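PDB 3GDO: uncharacterized oxidoreductase yvaA from Bacillus subtilis subsp. subtilis, which catalyses the reversible NADPH-dependent reduction of scyllo-inosose to scyllo-inositol and cannot use NADH in place of NADPH. Local coordinates for residues D254-A259 against D269-D274. Sequence-based numbering, arbitrary orientation.
Sequences DGQEDA and DSWGAD
Q256 and W271 meet in a partly buried contact of one hydrogen bond and apolar packing, between the short helix 256-261 and the loop that follows it on the way to strand 280-286. W271 NE1 donates to Q256 OE1 at 2.9 Å with an N-H...O angle of 149°; the oxygen sits at the indole edge, tilted a little out of the ring plane, and the donor comes in tilted from the plane of the carbonyl, while amide and ring stand 82° apart. CG of W271 is anti to its backbone N (chi1 -178°), which swings the indole toward the helix, where CH2 comes 3.6 Å from A259 CB, obliquely to the ring. The opposite end of the same amide is held by D254, which precedes the turn leading into the helix: Q256 NE2 reaches D254 OD1 at 3.0 Å, and Q256 N gives D254 OD2 a 2.7 Å capping bond. Both segments belong to the C-terminal alpha/beta domain of the Gfo/Idh/MocA family, and the loop turns here through a type II beta turn, S270 to A273. G272 suits that turn with its positive phi, and its CA packs 3.9 Å from Q256 CG. Replacing W271 by an alanine is likely to deprive Q256 OE1 of its indole donor and to open a gap beside A259 CB. Around this pair, Y302 N also bonds Q256 OE1, and N129 joins the two segments through D254 OD1 and G272 O.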
# COMPACT_ATOMS: atom_id res chain seq x y z
N ASP B 254 -9.60 -1.52 16.57
CA ASP B 254 -10.10 -2.10 17.83
C ASP B 254 -10.78 -1.05 18.70
O ASP B 254 -10.27 0.07 18.83
CB ASP B 254 -8.93 -2.80 18.56
CG ASP B 254 -9.33 -3.39 19.90
OD1 ASP B 254 -9.48 -4.64 20.00
OD2 ASP B 254 -9.47 -2.59 20.84
N GLY B 255 -11.96 -1.38 19.24
CA GLY B 255 -12.74 -0.47 20.09
C GLY B 255 -12.34 -0.33 21.59
O GLY B 255 -12.85 0.56 22.27
N GLN B 256 -11.41 -1.14 22.10
CA GLN B 256 -11.10 -1.08 23.57
C GLN B 256 -10.59 0.25 24.13
O GLN B 256 -11.06 0.72 25.17
CB GLN B 256 -10.17 -2.19 23.98
CG GLN B 256 -10.69 -3.58 23.70
CD GLN B 256 -9.63 -4.58 24.00
OE1 GLN B 256 -9.44 -4.98 25.16
NE2 GLN B 256 -8.85 -4.93 22.96
N GLU B 257 -9.62 0.88 23.46
CA GLU B 257 -9.18 2.17 23.94
C GLU B 257 -10.31 3.20 24.05
O GLU B 257 -10.33 3.98 24.99
CB GLU B 257 -8.01 2.72 23.14
CG GLU B 257 -6.71 2.02 23.51
CD GLU B 257 -5.50 2.87 23.18
OE1 GLU B 257 -4.40 2.53 23.65
OE2 GLU B 257 -5.66 3.87 22.46
N ASP B 258 -11.24 3.22 23.10
CA ASP B 258 -12.37 4.15 23.17
C ASP B 258 -13.31 3.80 24.30
O ASP B 258 -13.81 4.70 24.97
CB ASP B 258 -13.18 4.22 21.85
CG ASP B 258 -12.48 5.02 20.78
OD1 ASP B 258 -11.45 5.67 21.05
OD2 ASP B 258 -12.97 5.01 19.63
N ALA B 259 -13.59 2.52 24.49
CA ALA B 259 -14.39 2.11 25.66
C ALA B 259 -13.73 2.59 26.97
O ALA B 259 -14.42 3.13 27.84
CB ALA B 259 -14.58 0.60 25.68
N ASP B 269 -18.83 -10.54 28.53
CA ASP B 269 -18.29 -11.13 27.29
C ASP B 269 -18.37 -10.24 26.04
O ASP B 269 -17.76 -10.55 25.01
CB ASP B 269 -18.99 -12.46 27.04
CG ASP B 269 -18.99 -13.33 28.28
OD1 ASP B 269 -17.88 -13.79 28.66
OD2 ASP B 269 -20.07 -13.52 28.88
N SER B 270 -19.10 -9.14 26.14
CA SER B 270 -19.21 -8.18 25.04
C SER B 270 -18.04 -7.17 25.02
O SER B 270 -18.02 -6.27 24.18
CB SER B 270 -20.54 -7.44 25.14
OG SER B 270 -20.44 -6.34 26.05
N TRP B 271 -17.09 -7.28 25.94
CA TRP B 271 -15.91 -6.43 25.89
C TRP B 271 -15.04 -6.76 24.67
O TRP B 271 -14.73 -7.93 24.40
CB TRP B 271 -15.08 -6.52 27.19
CG TRP B 271 -13.89 -5.60 27.15
CD1 TRP B 271 -12.63 -5.91 26.71
CD2 TRP B 271 -13.85 -4.21 27.53
NE1 TRP B 271 -11.81 -4.81 26.80
CE2 TRP B 271 -12.53 -3.75 27.30
CE3 TRP B 271 -14.80 -3.31 28.05
CZ2 TRP B 271 -12.12 -2.42 27.57
CZ3 TRP B 271 -14.40 -1.98 28.32
CH2 TRP B 271 -13.07 -1.56 28.08
N GLY B 272 -14.66 -5.71 23.94
CA GLY B 272 -13.74 -5.82 22.80
C GLY B 272 -14.38 -6.29 21.50
O GLY B 272 -13.67 -6.54 20.52
N ALA B 273 -15.72 -6.40 21.49
CA ALA B 273 -16.47 -6.83 20.30
C ALA B 273 -16.27 -5.83 19.14
O ALA B 273 -16.26 -4.62 19.35
CB ALA B 273 -17.97 -6.97 20.61
N ASP B 274 -16.15 -6.36 17.94
CA ASP B 274 -16.03 -5.52 16.76
C ASP B 274 -17.43 -5.16 16.27
O ASP B 274 -18.42 -5.80 16.65
CB ASP B 274 -15.23 -6.27 15.68
CG ASP B 274 -14.53 -5.32 14.68
OD1 ASP B 274 -14.73 -4.10 14.76
OD2 ASP B 274 -13.80 -5.83 13.80